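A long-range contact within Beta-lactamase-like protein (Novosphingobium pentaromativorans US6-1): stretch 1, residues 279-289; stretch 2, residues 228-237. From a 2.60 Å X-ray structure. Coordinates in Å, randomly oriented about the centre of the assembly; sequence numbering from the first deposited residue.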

# COMPACT_ATOMS: atom_id res chain seq x y z
N ALA A 279 -5.18 16.54 -0.86
CA ALA A 279 -3.98 16.90 -1.60
C ALA A 279 -3.92 16.16 -2.93
O ALA A 279 -3.69 16.78 -3.98
CB ALA A 279 -2.73 16.64 -0.75
N ALA A 280 -4.12 14.84 -2.91
CA ALA A 280 -4.12 14.08 -4.15
C ALA A 280 -5.17 14.63 -5.11
O ALA A 280 -4.93 14.72 -6.32
CB ALA A 280 -4.36 12.59 -3.89
N GLY A 281 -6.34 14.99 -4.59
CA GLY A 281 -7.37 15.55 -5.45
C GLY A 281 -6.95 16.89 -6.02
O GLY A 281 -7.23 17.20 -7.19
N SER A 282 -6.25 17.69 -5.22
CA SER A 282 -5.73 18.95 -5.73
C SER A 282 -4.77 18.70 -6.89
O SER A 282 -4.87 19.34 -7.95
CB SER A 282 -5.06 19.72 -4.61
OG SER A 282 -4.43 20.88 -5.11
N TYR A 283 -3.86 17.74 -6.71
CA TYR A 283 -2.94 17.39 -7.79
C TYR A 283 -3.71 16.98 -9.05
O TYR A 283 -3.39 17.43 -10.15
CB TYR A 283 -2.00 16.26 -7.34
CG TYR A 283 -1.02 15.79 -8.41
CD1 TYR A 283 0.20 16.43 -8.59
CD2 TYR A 283 -1.32 14.70 -9.23
CE1 TYR A 283 1.10 16.01 -9.56
CE2 TYR A 283 -0.43 14.27 -10.21
CZ TYR A 283 0.78 14.93 -10.37
OH TYR A 283 1.68 14.52 -11.32
N PHE A 284 -4.73 16.14 -8.88
CA PHE A 284 -5.52 15.67 -10.02
C PHE A 284 -6.16 16.84 -10.77
O PHE A 284 -6.17 16.85 -12.00
CB PHE A 284 -6.59 14.69 -9.54
CG PHE A 284 -7.42 14.11 -10.64
CD1 PHE A 284 -6.83 13.67 -11.81
CD2 PHE A 284 -8.80 13.98 -10.48
CE1 PHE A 284 -7.60 13.11 -12.84
CE2 PHE A 284 -9.58 13.43 -11.49
CZ PHE A 284 -8.99 13.00 -12.67
N ALA A 285 -6.70 17.82 -10.04
CA ALA A 285 -7.37 18.91 -10.73
C ALA A 285 -6.38 19.72 -11.56
O ALA A 285 -6.69 20.13 -12.68
CB ALA A 285 -8.10 19.81 -9.74
N LYS A 286 -5.19 19.96 -11.01
CA LYS A 286 -4.16 20.63 -11.79
C LYS A 286 -3.89 19.86 -13.08
O LYS A 286 -3.65 20.45 -14.13
CB LYS A 286 -2.88 20.77 -10.96
CG LYS A 286 -3.05 21.64 -9.73
CD LYS A 286 -1.69 21.89 -9.06
CE LYS A 286 -1.75 23.00 -8.01
NZ LYS A 286 -2.71 22.72 -6.90
N ARG A 287 -3.95 18.52 -13.01
CA ARG A 287 -3.65 17.72 -14.19
C ARG A 287 -4.77 17.84 -15.23
O ARG A 287 -4.50 17.96 -16.43
CB ARG A 287 -3.42 16.27 -13.79
CG ARG A 287 -3.49 15.27 -14.96
CD ARG A 287 -2.27 15.34 -15.85
NE ARG A 287 -2.46 14.60 -17.09
CZ ARG A 287 -1.88 13.44 -17.38
NH1 ARG A 287 -2.15 12.84 -18.54
NH2 ARG A 287 -1.05 12.87 -16.52
N LEU A 288 -6.03 17.83 -14.79
CA LEU A 288 -7.14 18.05 -15.71
C LEU A 288 -7.07 19.45 -16.33
O LEU A 288 -7.30 19.62 -17.53
CB LEU A 288 -8.48 17.83 -14.99
CG LEU A 288 -8.79 16.38 -14.58
CD1 LEU A 288 -10.06 16.24 -13.74
CD2 LEU A 288 -8.86 15.46 -15.79
N ALA A 289 -6.71 20.46 -15.52
CA ALA A 289 -6.57 21.81 -16.06
C ALA A 289 -5.46 21.88 -17.10
O ALA A 289 -5.59 22.60 -18.11
CB ALA A 289 -6.29 22.79 -14.92
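Stretch 2, residues 228-237: RIARIRTGLS

A guanidinium group takes part in what is otherwise an apolar helix pairing: Phe284 CE2 lies over one face of the Arg233 guanidinium, 4.0 Å from Arg233 NH1, while Arg233 NH2 comes within 3.5 Å of Leu288 CD1. The CA-to-CB bond of Arg233 points sideways, yet the long side chain brings its end nearer to the neighbouring helix. The example illustrates how the flat, charged end of an arginine can pack against apolar side chains without forming a hydrogen bond across the contact; none links the two stretches.

Residues 228-237 are helical throughout, as are residues 279-289, and both helices extend beyond the segments described. Their axes run nearly antiparallel, at 158°, and approach to 10.3 Å. Arg228 O accepts from Ile232 N at 2.9 Å, one of the regular i to i+4 bonds that satisfy the backbone within each helix, so that the contact is made largely by side chains. The antiparallel course sets Leu236 near Ala280 and Gly281, and Ile229 near Phe284 and Leu288.

At the first of these ends the backbones come close, with Gly281 CA and Leu236 CA 6.6 Å apart. Lacking a side chain, Gly281 offers its main chain directly to the leucine, CA lying 3.6 Å from Leu236 CD1; the other methyl, Leu236 CD2, is 4.0 Å from Ala280 CB.

Phe284 covers the middle and is the residue most extensively buried by the partner helix. Ile232 CG2 sits over one ring face, 4.0 Å from the Phe284 ring centroid, in a CH-pi contact, and Ile232 CD1 reaches Phe284 CZ at 3.7 Å. Ile229 CG2 meets the ring edge, 4.1 Å from Phe284 CZ. One turn on, Leu288 CD2 packs 3.9 Å from Ile229 CD1.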

# COMPACT_ATOMS: atom_id res chain seq x y z
N ARG A 228 -12.13 6.11 -16.02
CA ARG A 228 -11.00 6.34 -15.13
C ARG A 228 -11.23 7.55 -14.24
O ARG A 228 -10.94 7.51 -13.04
CB ARG A 228 -9.72 6.53 -15.95
CG ARG A 228 -8.47 6.76 -15.11
CD ARG A 228 -7.69 5.44 -14.81
NE ARG A 228 -8.41 4.57 -13.89
CZ ARG A 228 -8.39 4.68 -12.56
NH1 ARG A 228 -7.68 5.64 -11.96
NH2 ARG A 228 -9.12 3.83 -11.83
N ILE A 229 -11.73 8.65 -14.81
CA ILE A 229 -11.96 9.85 -14.01
C ILE A 229 -12.99 9.59 -12.93
O ILE A 229 -12.88 10.08 -11.80
CB ILE A 229 -12.37 11.04 -14.91
CG1 ILE A 229 -11.25 11.42 -15.88
CG2 ILE A 229 -12.80 12.24 -14.05
CD1 ILE A 229 -11.50 12.71 -16.61
N ALA A 230 -14.04 8.83 -13.26
CA ALA A 230 -15.08 8.59 -12.27
C ALA A 230 -14.57 7.67 -11.17
O ALA A 230 -14.87 7.88 -9.99
CB ALA A 230 -16.33 7.99 -12.94
N ARG A 231 -13.79 6.66 -11.54
CA ARG A 231 -13.14 5.81 -10.55
C ARG A 231 -12.18 6.60 -9.67
O ARG A 231 -12.11 6.36 -8.46
CB ARG A 231 -12.42 4.66 -11.26
CG ARG A 231 -13.40 3.67 -11.89
CD ARG A 231 -14.23 3.05 -10.79
NE ARG A 231 -13.56 1.88 -10.22
CZ ARG A 231 -14.00 1.22 -9.15
NH1 ARG A 231 -15.09 1.62 -8.50
NH2 ARG A 231 -13.34 0.14 -8.74
N ILE A 232 -11.46 7.58 -10.23
CA ILE A 232 -10.59 8.41 -9.40
C ILE A 232 -11.40 9.14 -8.34
O ILE A 232 -11.08 9.11 -7.15
CB ILE A 232 -9.76 9.38 -10.26
CG1 ILE A 232 -8.75 8.61 -11.11
CG2 ILE A 232 -9.06 10.40 -9.37
CD1 ILE A 232 -8.20 9.38 -12.30
N ARG A 233 -12.47 9.82 -8.76
CA ARG A 233 -13.30 10.54 -7.80
C ARG A 233 -13.80 9.62 -6.69
O ARG A 233 -13.82 10.01 -5.52
CB ARG A 233 -14.46 11.20 -8.55
CG ARG A 233 -13.96 12.03 -9.70
CD ARG A 233 -14.52 13.42 -9.63
NE ARG A 233 -14.26 14.15 -10.86
CZ ARG A 233 -13.36 15.12 -10.98
NH1 ARG A 233 -12.64 15.49 -9.92
NH2 ARG A 233 -13.19 15.73 -12.15
N THR A 234 -14.21 8.41 -7.05
CA THR A 234 -14.66 7.45 -6.05
C THR A 234 -13.54 7.11 -5.08
O THR A 234 -13.76 7.03 -3.87
CB THR A 234 -15.16 6.16 -6.73
OG1 THR A 234 -16.36 6.44 -7.45
CG2 THR A 234 -15.44 5.03 -5.68
N GLY A 235 -12.33 6.91 -5.61
CA GLY A 235 -11.21 6.53 -4.76
C GLY A 235 -10.81 7.65 -3.81
O GLY A 235 -10.59 7.42 -2.62
N LEU A 236 -10.72 8.88 -4.33
CA LEU A 236 -10.41 10.01 -3.46
C LEU A 236 -11.43 10.12 -2.35
O LEU A 236 -11.08 10.39 -1.18
CB LEU A 236 -10.37 11.30 -4.27
CG LEU A 236 -9.33 11.31 -5.37
CD1 LEU A 236 -9.40 12.62 -6.17
CD2 LEU A 236 -7.97 11.11 -4.75
N SER A 237 -12.70 9.91 -2.69
CA SER A 237 -13.75 10.07 -1.70
C SER A 237 -13.65 9.00 -0.62
O SER A 237 -13.79 9.30 0.57
CB SER A 237 -15.11 10.06 -2.39
OG SER A 237 -16.13 9.68 -1.48